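Uncharacterized protein (Bacteroides fragilis, PDB 3EUR) is of unknown function, but its C-terminal domain has a thioredoxin-like fold, consistent with a relationship to thiol-disulfide oxidoreductases. Local coordinates at residues F14-D19 with K69-Y74. Sequence-based numbering, arbitrary orientation. Where two conformers were deposited one is given.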
ATOM      1  N   PHE A  14       1.668  -1.392  11.516  1.00  8.87           N
ATOM      2  CA  PHE A  14       1.550  -2.829  11.385  1.00  9.43           C
ATOM      3  C   PHE A  14       2.877  -3.393  10.950  1.00  9.40           C
ATOM      4  O   PHE A  14       3.685  -2.672  10.375  1.00  9.47           O
ATOM      5  CB  PHE A  14       0.405  -3.198  10.409  1.00 10.99           C
ATOM      6  CG  PHE A  14       0.631  -2.669   9.025  1.00 10.01           C
ATOM      7  CD1 PHE A  14       1.414  -3.344   8.100  1.00 10.38           C
ATOM      8  CD2 PHE A  14       0.099  -1.434   8.658  1.00 11.26           C
ATOM      9  CE1 PHE A  14       1.656  -2.810   6.849  1.00 12.01           C
ATOM     10  CE2 PHE A  14       0.352  -0.940   7.393  1.00 11.50           C
ATOM     11  CZ  PHE A  14       1.107  -1.615   6.526  1.00 12.72           C
ATOM     12  N   THR A  15       3.049  -4.688  11.182  1.00 10.16           N
ATOM     13  CA  THR A  15       4.189  -5.456  10.720  1.00 11.65           C
ATOM     14  C   THR A  15       3.859  -6.204   9.438  1.00 10.99           C
ATOM     15  O   THR A  15       2.848  -6.897   9.336  1.00 14.81           O
ATOM     16  CB  THR A  15       4.660  -6.468  11.771  1.00 12.52           C
ATOM     17  OG1 THR A  15       5.085  -5.764  12.921  1.00 15.08           O
ATOM     18  CG2 THR A  15       5.849  -7.313  11.246  1.00 15.74           C
ATOM     19  N   TYR A  16       4.688  -6.058   8.443  1.00 11.46           N
ATOM     20  CA  TYR A  16       4.605  -6.805   7.216  1.00 11.77           C
ATOM     21  C   TYR A  16       5.758  -7.781   7.101  1.00 12.16           C
ATOM     22  O   TYR A  16       6.825  -7.566   7.686  1.00 13.03           O
ATOM     23  CB  TYR A  16       4.544  -5.875   5.990  1.00 12.57           C
ATOM     24  CG  TYR A  16       5.738  -5.023   5.752  1.00 11.97           C
ATOM     25  CD1 TYR A  16       6.837  -5.505   5.104  1.00 13.73           C
ATOM     26  CD2 TYR A  16       5.790  -3.702   6.218  1.00 11.38           C
ATOM     27  CE1 TYR A  16       7.953  -4.728   4.904  1.00 13.65           C
ATOM     28  CE2 TYR A  16       6.908  -2.945   6.026  1.00 11.44           C
ATOM     29  CZ  TYR A  16       7.986  -3.455   5.374  1.00 12.70           C
ATOM     30  OH  TYR A  16       9.098  -2.671   5.198  1.00 14.15           O
ATOM     31  N   THR A  17       5.515  -8.836   6.352  1.00 12.16           N
ATOM     32  CA  THR A  17       6.529  -9.836   6.052  1.00 12.84           C
ATOM     33  C   THR A  17       6.708  -9.881   4.536  1.00 12.91           C
ATOM     34  O   THR A  17       5.736  -9.952   3.779  1.00 13.25           O
ATOM     35  CB  THR A  17       6.078 -11.225   6.573  1.00 13.30           C
ATOM     36  OG1 THR A  17       5.795 -11.143   7.968  1.00 14.06           O
ATOM     37  CG2 THR A  17       7.114 -12.269   6.363  1.00 14.06           C
ATOM     38  N   LEU A  18       7.959  -9.838   4.073  1.00 13.56           N
ATOM     39  CA  LEU A  18       8.247  -9.945   2.645  1.00 14.79           C
ATOM     40  C   LEU A  18       8.335 -11.407   2.249  1.00 15.73           C
ATOM     41  O   LEU A  18       8.389 -12.310   3.122  1.00 15.94           O
ATOM     42  CB  LEU A  18       9.559  -9.234   2.297  1.00 15.47           C
ATOM     43  CG  LEU A  18       9.665  -7.775   2.706  1.00 16.06           C
ATOM     44  CD1 LEU A  18      11.040  -7.208   2.345  1.00 19.19           C
ATOM     45  CD2 LEU A  18       8.542  -6.968   2.031  1.00 15.85           C
ATOM     46  N   ASP A  19       8.314 -11.669   0.953  1.00 16.75           N
ATOM     47  CA  ASP A  19       8.540 -13.023   0.468  1.00 18.76           C
ATOM     48  C   ASP A  19       9.812 -13.664   0.977  1.00 20.00           C
ATOM     49  O   ASP A  19       9.853 -14.870   1.191  1.00 21.39           O
ATOM     50  CB  ASP A  19       8.533 -13.055  -1.054  1.00 20.37           C
ATOM     51  CG  ASP A  19       8.767 -14.464  -1.598  1.00 21.68           C
ATOM     52  OD1 ASP A  19       7.871 -15.335  -1.495  1.00 26.35           O
ATOM     53  OD2 ASP A  19       9.876 -14.659  -2.127  1.00 28.60           O
ATOM     54  N   LYS A  69       7.414   5.842  -2.396  1.00  6.97           N
ATOM     55  CA  LYS A  69       7.569   4.416  -2.398  1.00  7.79           C
ATOM     56  C   LYS A  69       6.197   3.774  -2.172  1.00  7.52           C
ATOM     57  O   LYS A  69       5.427   4.226  -1.343  1.00  7.97           O
ATOM     58  CB  LYS A  69       8.578   3.915  -1.362  1.00  9.49           C
ATOM     59  CG  LYS A  69      10.006   4.398  -1.687  1.00 11.75           C
ATOM     60  CD  LYS A  69      11.035   3.910  -0.764  1.00 15.54           C
ATOM     61  CE  LYS A  69      11.304   2.394  -0.950  1.00 18.78           C
ATOM     62  NZ  LYS A  69      11.888   1.978  -2.261  1.00 24.31           N
ATOM     63  N   VAL A  70       5.947   2.724  -2.901  1.00  8.83           N
ATOM     64  CA  VAL A  70       4.739   1.922  -2.797  1.00  8.30           C
ATOM     65  C   VAL A  70       4.998   0.793  -1.785  1.00  9.33           C
ATOM     66  O   VAL A  70       5.978   0.028  -1.921  1.00 10.49           O
ATOM     67  CB  VAL A  70       4.319   1.335  -4.141  1.00  9.52           C
ATOM     68  CG1 VAL A  70       3.087   0.429  -3.987  1.00 11.33           C
ATOM     69  CG2 VAL A  70       4.033   2.437  -5.181  1.00 11.13           C
ATOM     70  N   LEU A  71       4.118   0.690  -0.784  1.00  8.90           N
ATOM     71  CA  LEU A  71       4.096  -0.405   0.179  1.00  8.74           C
ATOM     72  C   LEU A  71       2.787  -1.129  -0.034  1.00  8.69           C
ATOM     73  O   LEU A  71       1.718  -0.617   0.289  1.00  9.26           O
ATOM     74  CB  LEU A  71       4.214   0.151   1.599  1.00  9.21           C
ATOM     75  CG  LEU A  71       4.223  -0.917   2.698  1.00 10.74           C
ATOM     76  CD1 LEU A  71       5.337  -1.901   2.532  1.00 12.96           C
ATOM     77  CD2 LEU A  71       4.292  -0.211   4.043  1.00 12.04           C
ATOM     78  N   SER A  72       2.862  -2.299  -0.657  1.00  9.40           N
ATOM     79  CA  SER A  72       1.706  -3.144  -0.848  0.70 10.32           C
ATOM     80  C   SER A  72       1.546  -4.084   0.329  1.00 10.40           C
ATOM     81  O   SER A  72       2.526  -4.710   0.786  1.00 12.02           O
ATOM     82  CB  SER A  72       1.829  -3.954  -2.112  0.70 12.36           C
ATOM     83  OG  SER A  72       1.075  -5.168  -2.088  0.70 18.89           O
ATOM     84  N   ILE A  73       0.338  -4.216   0.838  1.00 10.28           N
ATOM     85  CA  ILE A  73       0.066  -5.066   1.992  1.00 10.34           C
ATOM     86  C   ILE A  73      -1.137  -5.943   1.737  1.00 11.14           C
ATOM     87  O   ILE A  73      -2.232  -5.443   1.419  1.00 11.42           O
ATOM     88  CB  ILE A  73      -0.104  -4.250   3.294  1.00 11.12           C
ATOM     89  CG1 ILE A  73      -0.295  -5.155   4.516  1.00 12.97           C
ATOM     90  CG2 ILE A  73      -1.219  -3.247   3.288  1.00 15.01           C
ATOM     91  CD1 ILE A  73       0.914  -6.089   4.822  1.00 16.51           C
ATOM     92  N   TYR A  74      -0.935  -7.237   1.914  1.00 11.56           N
ATOM     93  CA  TYR A  74      -1.980  -8.232   1.833  1.00 11.25           C
ATOM     94  C   TYR A  74      -2.443  -8.596   3.215  1.00 11.35           C
ATOM     95  O   TYR A  74      -1.649  -9.095   4.023  1.00 12.90           O
ATOM     96  CB  TYR A  74      -1.416  -9.459   1.131  1.00 12.77           C
ATOM     97  CG  TYR A  74      -2.372 -10.631   1.073  1.00 13.21           C
ATOM     98  CD1 TYR A  74      -3.518 -10.577   0.353  1.00 16.72           C
ATOM     99  CD2 TYR A  74      -2.070 -11.825   1.650  1.00 15.58           C
ATOM    100  CE1 TYR A  74      -4.381 -11.652   0.300  1.00 16.21           C
ATOM    101  CE2 TYR A  74      -2.957 -12.908   1.615  1.00 17.49           C
ATOM    102  CZ  TYR A  74      -4.087 -12.817   0.916  1.00 14.09           C
ATOM    103  OH  TYR A  74      -4.959 -13.885   0.857  1.00 18.53           O
TER
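Leu71 puts its CD1 methyl over one face of the Tyr16 ring, 4.1 Å from the ring centroid and only 16° off the normal, a CH-pi contact. The methyl is offset toward the rim on the CD2–CE2 side, and its closest ring atom is CE2 of Tyr16, 4.0 Å from Leu71 CD1. The Phe14 ring meets the other strand obliquely: its CE1 packs 3.8 Å from CG1 of Ile73, while its CZ makes a looser approach of 4.3 Å to CD2 of Leu71. Leu71 therefore divides its two methyls between the two rings. Ile73 also serves both aromatic residues, but differently. Its CD1 lies 3.8 Å from CB of Tyr16, on the side away from the ring, and 3.9 Å from CE1 of Phe14. CG1 of Ile73 is anti to the backbone N (chi1 -176°), which sets it beside Phe14 CE1; the turn at chi2 then brings CD1 to Tyr16 CB.

No hydrogen bond joins 14-19 to 69-74; the contact is wholly apolar and buried, hydrophobic packing on one side of the central mixed sheet of the thioredoxin-like fold. Strand 94-97 lies between the two in sheet order, antiparallel to 15-18 and parallel to 68-74, yet the Tyr16 and Ile73 CA atoms come within 7.1 Å, closer than the usual spacing across a whole intervening strand. Leu71 also touches Thr94 on that strand. Strand 33-38, on the other flank of 68-74, adds Leu36 against Phe14 and Ile73, and helix 102-105 brings Ile103 against the same pair.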